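Local coordinates for predicted ATPase involved in replication control, Cdc46/Mcm family (Methanopyrus kandleri AV19, PDB 3F8T), which is a homolog of the MCM replicative helicase and probably binds ATP and single-stranded DNA and may unwind DNA during replication, at residues G217-E220 with V221-L225; S395-L398 with L399-Y402; L403-A406 with I407-P411; K460-A463 with R464-S468. The protein carries 2 engineered substitutions. All coordinates share one frame; numbering follows the deposited sequence.

All four are local contacts along helices and at their ends, and they follow one another along the chain, contact 1 in the MCM P-loop range and the other three in that of the AAA-lid. Contact 1 opens helix 219-229. Contacts 2 and 3 are the first and second halves of helix 396-409, their centres about 13 Å apart, and contact 4 is the end of helix 449-465. Contacts 3 and 4 lie closest, centres about 9 Å apart, with the backbone of His-410 packed on Arg-464; contact 2 reaches contact 4 through Tyr-402 OH, hydrogen-bonded to Met-465 O. Contact 1 comes within about 6 Å of contact 4 (nearest atoms), and Met-465 packs on Leu-227 of helix 219-229, so the lid rests on the P-loop domain.

Contact 1: G217-E220 with V221-L225; sequences GAEE and VGKML
Lys-223 lies back across Glu-219 and Glu-220 on the first turns of helix 219-229, a helix of the P-loop ATPase domain with Ala-218 at its N-cap. Its CG is anti to the carbonyl carbon (chi1 -71°), which sends the extended chain back toward the start of the helix. CB rests over Glu-220 O. CG, at 3.3 Å from Glu-219 O, packs on the carbonyl that accepts the bond from Lys-223 N, and CD stays beside the same oxygen at 3.9 Å. CE of Lys-223 then meets the carboxylate, 3.6 Å from Glu-219 CD. At the tip, NZ stands 4.0 Å from Glu-220 OE2 and 4.2 Å from Glu-219 OE2, too far for a salt bridge with either, so the ammonium probably helps balance both acids at a distance. Glu-219 reaches the lysine through a bend at chi2 (67°), and its OE2 forms a salt bridge with Arg-210. Glu-220 has a like charge close by, Glu-481 on helix 473-489, which would tend to raise its affinity for a proton. That helix also covers one flank of the turn, where Leu-482 touches both Glu-220 and Lys-223. On the inner side Val-221 packs on Leu-244 and Ala-375 of the parallel sheet. Met-224 keeps its CG 3.2 Å from Glu-220 O, the acceptor of its own backbone N-H. Before the helix, Gly-217 turns with a positive phi of 86°, and its O receives a hydrogen bond of 2.6 Å from water 1, which accepts a weak one from Val-221 N.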
# COMPACT_ATOMS: atom_id res chain seq x y z
N GLY A 217 17.97 -25.55 2.29
CA GLY A 217 17.34 -25.84 1.01
C GLY A 217 16.42 -24.76 0.46
O GLY A 217 15.98 -24.86 -0.68
N ALA A 218 16.12 -23.73 1.27
CA ALA A 218 15.12 -22.73 0.87
C ALA A 218 15.71 -21.44 0.24
O ALA A 218 15.07 -20.39 0.26
CB ALA A 218 14.20 -22.38 2.05
N GLU A 219 16.92 -21.54 -0.31
CA GLU A 219 17.66 -20.40 -0.89
C GLU A 219 16.94 -19.68 -2.04
O GLU A 219 16.76 -18.47 -2.00
CB GLU A 219 19.05 -20.85 -1.35
CG GLU A 219 19.85 -19.79 -2.10
CD GLU A 219 20.26 -18.60 -1.23
OE1 GLU A 219 19.38 -17.80 -0.82
OE2 GLU A 219 21.47 -18.44 -0.98
N GLU A 220 16.57 -20.44 -3.07
CA GLU A 220 15.86 -19.91 -4.23
C GLU A 220 14.50 -19.35 -3.84
O GLU A 220 14.09 -18.29 -4.32
CB GLU A 220 15.68 -21.01 -5.27
CG GLU A 220 17.01 -21.63 -5.68
CD GLU A 220 17.87 -20.63 -6.39
OE1 GLU A 220 17.41 -20.10 -7.42
OE2 GLU A 220 19.00 -20.35 -5.91
N VAL A 221 13.81 -20.07 -2.96
CA VAL A 221 12.51 -19.64 -2.47
C VAL A 221 12.66 -18.27 -1.79
O VAL A 221 11.91 -17.34 -2.12
CB VAL A 221 11.89 -20.68 -1.52
CG1 VAL A 221 10.62 -20.15 -0.90
CG2 VAL A 221 11.64 -22.00 -2.27
N GLY A 222 13.62 -18.15 -0.87
CA GLY A 222 13.89 -16.86 -0.20
C GLY A 222 14.17 -15.73 -1.19
O GLY A 222 13.70 -14.61 -1.01
N LYS A 223 14.96 -16.02 -2.23
CA LYS A 223 15.32 -15.01 -3.23
C LYS A 223 14.09 -14.55 -4.00
O LYS A 223 13.90 -13.37 -4.22
CB LYS A 223 16.39 -15.53 -4.18
CG LYS A 223 17.78 -15.70 -3.53
CD LYS A 223 18.74 -16.23 -4.56
CE LYS A 223 20.15 -16.30 -3.98
NZ LYS A 223 21.05 -17.02 -4.94
N MET A 224 13.24 -15.49 -4.39
CA MET A 224 11.97 -15.17 -5.07
C MET A 224 11.08 -14.23 -4.24
O MET A 224 10.57 -13.24 -4.75
CB MET A 224 11.18 -16.45 -5.35
CG MET A 224 11.82 -17.37 -6.36
SD MET A 224 10.72 -18.79 -6.57
CE MET A 224 11.65 -19.61 -7.86
N LEU A 225 10.88 -14.58 -2.98
CA LEU A 225 10.07 -13.76 -2.07
C LEU A 225 10.72 -12.42 -1.75
O LEU A 225 10.01 -11.42 -1.61
CB LEU A 225 9.76 -14.53 -0.79
CG LEU A 225 9.08 -15.90 -0.96
CD1 LEU A 225 8.59 -16.40 0.38
CD2 LEU A 225 7.92 -15.81 -1.90
O HOH W 1 15.18 -23.27 -2.60

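Contact 2: S395-L398 with L399-Y402; sequences SYTL and LRRY
Tyr-396 and Leu-399 meet at the start of helix 396-409, where the ring carbon CD2 of the tyrosine lies 4.2 Å from CD1 of the leucine. Both side chains carry CG anti to the carbonyl carbon; for Tyr-396 (chi1 -80°) this swings the ring out to Ala-211, whose O is hydrogen-bonded to its OH, while the His-257 ring meets it nearly at right angles. Leu-399 CG sits 3.3 Å from Ser-395 O, the acceptor of its backbone N-H, and its side chain packs on Phe-208 and Ala-211 of helix 204-212.

Arg-400 differs, with CG anti to the backbone N (chi1 -166°), and then bends at chi3 (-36°). The bend folds the guanidinium back over the first turn, with Tyr-396 O 3.9 Å above one of its faces; its NE has a weak hydrogen bond to His-261 O. Thr-397 and Arg-401 run side by side in the same direction, CG2 of the threonine 3.8 Å from CD of the arginine, whose NE forms a salt bridge with Glu-192. Backbone bonds such as Arg-400 N to Tyr-396 O, 2.8 Å, knit the turn together, and Tyr-402 N bonds likewise to Leu-398 O. Ser-395, at the N-cap, begins the first helix of the helical AAA-lid, which here packs against helices 190-201 and 204-212.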
# COMPACT_ATOMS: atom_id res chain seq x y z
N SER A 395 18.47 -6.29 11.77
CA SER A 395 17.18 -5.91 12.30
C SER A 395 16.08 -5.94 11.24
O SER A 395 16.28 -5.45 10.12
CB SER A 395 17.28 -4.49 12.84
OG SER A 395 16.03 -4.04 13.27
N TYR A 396 14.91 -6.47 11.59
CA TYR A 396 13.75 -6.39 10.70
C TYR A 396 13.30 -4.94 10.51
O TYR A 396 12.75 -4.57 9.46
CB TYR A 396 12.61 -7.29 11.18
CG TYR A 396 12.84 -8.73 10.79
CD1 TYR A 396 13.30 -9.66 11.71
CD2 TYR A 396 12.67 -9.13 9.48
CE1 TYR A 396 13.54 -10.99 11.32
CE2 TYR A 396 12.91 -10.43 9.09
CZ TYR A 396 13.34 -11.35 10.01
OH TYR A 396 13.57 -12.63 9.59
N THR A 397 13.53 -4.11 11.52
CA THR A 397 13.28 -2.67 11.41
C THR A 397 14.09 -2.07 10.26
O THR A 397 13.53 -1.37 9.42
CB THR A 397 13.59 -1.94 12.74
OG1 THR A 397 12.67 -2.39 13.74
CG2 THR A 397 13.45 -0.44 12.57
N LEU A 398 15.38 -2.36 10.23
CA LEU A 398 16.25 -1.88 9.17
C LEU A 398 15.79 -2.43 7.83
O LEU A 398 15.58 -1.66 6.90
CB LEU A 398 17.73 -2.23 9.43
CG LEU A 398 18.69 -1.85 8.29
CD1 LEU A 398 18.90 -0.34 8.16
CD2 LEU A 398 20.05 -2.57 8.35
N LEU A 399 15.61 -3.74 7.75
CA LEU A 399 15.18 -4.39 6.51
C LEU A 399 13.90 -3.79 5.95
O LEU A 399 13.80 -3.51 4.75
CB LEU A 399 15.01 -5.91 6.72
CG LEU A 399 16.30 -6.69 7.04
CD1 LEU A 399 16.01 -8.20 7.11
CD2 LEU A 399 17.38 -6.40 6.04
N ARG A 400 12.91 -3.60 6.81
CA ARG A 400 11.61 -3.08 6.36
C ARG A 400 11.71 -1.61 5.93
O ARG A 400 11.14 -1.20 4.91
CB ARG A 400 10.57 -3.21 7.46
CG ARG A 400 9.14 -3.01 6.97
CD ARG A 400 8.16 -2.86 8.13
NE ARG A 400 8.53 -3.72 9.26
CZ ARG A 400 9.07 -3.31 10.41
NH1 ARG A 400 9.31 -2.01 10.63
NH2 ARG A 400 9.36 -4.20 11.35
N ARG A 401 12.42 -0.82 6.73
CA ARG A 401 12.62 0.60 6.38
C ARG A 401 13.43 0.79 5.09
O ARG A 401 13.11 1.68 4.30
CB ARG A 401 13.24 1.37 7.55
CG ARG A 401 12.26 1.65 8.66
CD ARG A 401 12.97 2.22 9.87
NE ARG A 401 13.45 3.57 9.61
CZ ARG A 401 12.71 4.67 9.71
NH1 ARG A 401 11.43 4.60 10.07
NH2 ARG A 401 13.26 5.85 9.45
N TYR A 402 14.44 -0.04 4.88
CA TYR A 402 15.20 -0.04 3.62
C TYR A 402 14.28 -0.34 2.44
O TYR A 402 14.38 0.32 1.41
CB TYR A 402 16.29 -1.11 3.67
CG TYR A 402 17.19 -1.24 2.46
CD1 TYR A 402 18.32 -0.45 2.33
CD2 TYR A 402 16.95 -2.21 1.48
CE1 TYR A 402 19.17 -0.57 1.25
CE2 TYR A 402 17.80 -2.35 0.39
CZ TYR A 402 18.91 -1.53 0.28
OH TYR A 402 19.78 -1.67 -0.77

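Contact 3: L403-A406 with I407-P411; sequences LLYA and IREHP
Glu-409 lays its CG over one face of the Tyr-405 ring, a CH-pi contact with CG 3.8 Å from the ring centroid and 17° off the normal. The tyrosine can receive it because its CG is anti to the backbone N (chi1 -176°), turning the ring along the helix toward its C-terminal end. Arg-408 comes in beside the same ring, NH2 lying 3.9 Å from Tyr-405 CD1, and its NH1 makes a salt bridge of 2.7 Å to Glu-409 OE2 that fixes the carboxylate. With an alanine in place of Tyr-405, the methylene of Glu-409 would probably lose its support and the ion pair would be freer to swing. The cluster lies on the last turn of helix 396-409 of the AAA-lid, where His-410 is the first residue to leave helical angles while its N still gives a 2.8 Å bond to Ala-406 O. Along another side of the helix, Leu-403 CD1 and Ile-407 CD1 touch at 3.8 Å, with Phe-230 against Leu-403 and Ile-183 against Ile-407. Further out, Phe-196 meets the Tyr-405 ring with planes about 45° apart, and Asp-469 OD1 is hydrogen-bonded to His-410 ND1.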
# COMPACT_ATOMS: atom_id res chain seq x y z
N LEU A 403 13.41 -1.33 2.59
CA LEU A 403 12.47 -1.69 1.52
C LEU A 403 11.57 -0.52 1.19
O LEU A 403 11.42 -0.13 0.03
CB LEU A 403 11.62 -2.89 1.93
CG LEU A 403 10.46 -3.32 1.01
CD1 LEU A 403 10.94 -3.70 -0.40
CD2 LEU A 403 9.74 -4.50 1.66
N LEU A 404 10.97 0.06 2.22
CA LEU A 404 10.08 1.21 2.06
C LEU A 404 10.78 2.34 1.31
O LEU A 404 10.19 3.00 0.42
CB LEU A 404 9.63 1.71 3.44
CG LEU A 404 8.52 0.92 4.14
CD1 LEU A 404 8.33 1.46 5.55
CD2 LEU A 404 7.21 1.02 3.37
N TYR A 405 12.02 2.59 1.73
CA TYR A 405 12.85 3.60 1.11
C TYR A 405 13.10 3.28 -0.37
O TYR A 405 12.85 4.12 -1.27
CB TYR A 405 14.17 3.70 1.89
CG TYR A 405 15.09 4.79 1.39
CD1 TYR A 405 14.84 6.13 1.67
CD2 TYR A 405 16.22 4.47 0.64
CE1 TYR A 405 15.69 7.13 1.20
CE2 TYR A 405 17.07 5.45 0.17
CZ TYR A 405 16.81 6.76 0.46
OH TYR A 405 17.65 7.72 -0.02
N ALA A 406 13.55 2.06 -0.63
CA ALA A 406 13.89 1.62 -1.99
C ALA A 406 12.71 1.75 -2.96
O ALA A 406 12.88 2.21 -4.10
CB ALA A 406 14.40 0.16 -1.96
N ILE A 407 11.52 1.35 -2.51
CA ILE A 407 10.29 1.40 -3.33
C ILE A 407 9.94 2.83 -3.72
O ILE A 407 9.58 3.10 -4.87
CB ILE A 407 9.05 0.77 -2.60
CG1 ILE A 407 9.21 -0.74 -2.42
CG2 ILE A 407 7.70 1.07 -3.39
CD1 ILE A 407 8.13 -1.33 -1.46
N ARG A 408 10.00 3.73 -2.74
CA ARG A 408 9.60 5.12 -2.96
C ARG A 408 10.65 5.84 -3.82
O ARG A 408 10.31 6.66 -4.67
CB ARG A 408 9.43 5.86 -1.62
CG ARG A 408 8.90 7.32 -1.79
CD ARG A 408 8.74 8.01 -0.43
NE ARG A 408 10.00 7.99 0.30
CZ ARG A 408 10.91 8.96 0.30
NH1 ARG A 408 10.69 10.09 -0.39
NH2 ARG A 408 12.03 8.81 0.98
N GLU A 409 11.92 5.52 -3.59
CA GLU A 409 13.00 6.23 -4.24
C GLU A 409 13.35 5.68 -5.61
O GLU A 409 13.91 6.40 -6.43
CB GLU A 409 14.27 6.26 -3.38
CG GLU A 409 14.17 7.12 -2.12
CD GLU A 409 13.70 8.55 -2.42
OE1 GLU A 409 14.24 9.19 -3.34
OE2 GLU A 409 12.78 9.01 -1.74
N HIS A 410 13.04 4.41 -5.86
CA HIS A 410 13.34 3.79 -7.15
C HIS A 410 12.15 3.04 -7.76
O HIS A 410 12.23 1.83 -8.00
CB HIS A 410 14.59 2.90 -7.01
CG HIS A 410 15.76 3.66 -6.46
ND1 HIS A 410 16.55 4.46 -7.25
CD2 HIS A 410 16.21 3.81 -5.19
CE1 HIS A 410 17.47 5.05 -6.50
NE2 HIS A 410 17.28 4.67 -5.24
N PRO A 411 11.03 3.76 -8.00
CA PRO A 411 9.81 3.08 -8.45
C PRO A 411 9.95 2.51 -9.85
O PRO A 411 9.29 1.51 -10.17
CB PRO A 411 8.76 4.20 -8.44
CG PRO A 411 9.55 5.48 -8.63
CD PRO A 411 10.84 5.22 -7.88

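Contact 4: K460-A463 with R464-S468; sequences KAHA and RMRLS
Arg-464 folds back on Lys-460 and Ala-461 because its CG is anti to the carbonyl carbon (chi1 -65°) and its chain turns at chi3 (-89°). The guanidinium thus lies over the turn, Lys-460 O facing one side of it and its NH2 3.7 Å from Ala-461 N. Phe-230 O takes the NE hydrogen bond and Glu-238 a salt bridge from NH1, Lys-460 NZ being paired with the same carboxylate. A leucine in place of Arg-464 would probably leave Phe-230 O without this donor and Glu-238 with the lysine as its remaining partner here. His-462 crosses Met-465 at about a right angle, ND1 3.9 Å from SD; ND1 is buried, with no hydrogen-bonding partner in the model. Arg-466 passes its CD 4.0 Å from His-462 NE2 on the way to a salt bridge with Asp-475.

A Schellman motif ends the helix: Leu-467, with a positive phi of 54°, lets Ser-468 N reach Ala-463 O at 2.8 Å and Leu-467 N bond to Arg-464 O. Ala-463 O also accepts from Arg-466 N on the opposite face of its plane. Around this end, His-462 and Met-465 pack on helix 219-229, Ala-463 on helix 473-489, and Leu-467 on helix 396-409.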
# COMPACT_ATOMS: atom_id res chain seq x y z
N LYS A 460 14.19 -5.75 -12.50
CA LYS A 460 13.84 -4.43 -11.98
C LYS A 460 13.80 -4.47 -10.44
O LYS A 460 14.32 -3.57 -9.77
CB LYS A 460 12.49 -3.97 -12.55
CG LYS A 460 12.52 -3.61 -14.07
CD LYS A 460 11.12 -3.18 -14.55
CE LYS A 460 11.13 -2.57 -15.96
NZ LYS A 460 9.72 -2.47 -16.49
N ALA A 461 13.18 -5.51 -9.88
CA ALA A 461 13.15 -5.67 -8.42
C ALA A 461 14.54 -5.73 -7.81
O ALA A 461 14.82 -5.08 -6.78
CB ALA A 461 12.32 -6.90 -8.02
N HIS A 462 15.45 -6.47 -8.46
CA HIS A 462 16.81 -6.55 -7.95
C HIS A 462 17.52 -5.19 -8.07
O HIS A 462 18.31 -4.81 -7.19
CB HIS A 462 17.62 -7.66 -8.60
CG HIS A 462 18.97 -7.83 -7.99
ND1 HIS A 462 19.15 -8.32 -6.71
CD2 HIS A 462 20.21 -7.51 -8.45
CE1 HIS A 462 20.44 -8.33 -6.42
NE2 HIS A 462 21.10 -7.84 -7.45
N ALA A 463 17.25 -4.44 -9.13
CA ALA A 463 17.84 -3.09 -9.26
C ALA A 463 17.32 -2.18 -8.14
O ALA A 463 18.10 -1.41 -7.55
CB ALA A 463 17.56 -2.50 -10.65
N ARG A 464 16.04 -2.27 -7.80
CA ARG A 464 15.52 -1.52 -6.63
C ARG A 464 16.27 -1.90 -5.34
O ARG A 464 16.57 -1.04 -4.50
CB ARG A 464 14.01 -1.73 -6.45
CG ARG A 464 13.21 -1.14 -7.61
CD ARG A 464 11.70 -1.03 -7.35
NE ARG A 464 11.09 -2.27 -7.79
CZ ARG A 464 10.50 -2.47 -8.95
NH1 ARG A 464 10.34 -1.49 -9.83
NH2 ARG A 464 10.03 -3.67 -9.19
N MET A 465 16.57 -3.19 -5.21
CA MET A 465 17.27 -3.73 -4.04
C MET A 465 18.70 -3.19 -3.91
O MET A 465 19.28 -3.20 -2.81
CB MET A 465 17.32 -5.25 -4.16
CG MET A 465 17.45 -5.99 -2.87
SD MET A 465 17.33 -7.76 -3.27
CE MET A 465 15.66 -8.14 -2.84
N ARG A 466 19.26 -2.74 -5.04
CA ARG A 466 20.59 -2.12 -5.08
C ARG A 466 20.47 -0.61 -5.03
O ARG A 466 21.47 0.10 -5.24
CB ARG A 466 21.31 -2.49 -6.38
CG ARG A 466 21.71 -3.94 -6.56
CD ARG A 466 22.62 -4.11 -7.79
NE ARG A 466 21.95 -3.76 -9.04
CZ ARG A 466 22.14 -2.62 -9.71
NH1 ARG A 466 22.99 -1.71 -9.25
NH2 ARG A 466 21.47 -2.38 -10.83
N LEU A 467 19.26 -0.12 -4.77
CA LEU A 467 18.93 1.31 -4.80
C LEU A 467 19.31 1.94 -6.13
O LEU A 467 19.86 3.05 -6.18
CB LEU A 467 19.59 2.05 -3.61
CG LEU A 467 19.29 1.58 -2.19
CD1 LEU A 467 20.09 2.43 -1.19
CD2 LEU A 467 17.79 1.66 -1.88
N SER A 468 19.00 1.25 -7.23
CA SER A 468 19.37 1.75 -8.54
C SER A 468 18.18 1.98 -9.48
O SER A 468 17.15 1.29 -9.40
CB SER A 468 20.41 0.82 -9.17
OG SER A 468 20.61 1.16 -10.52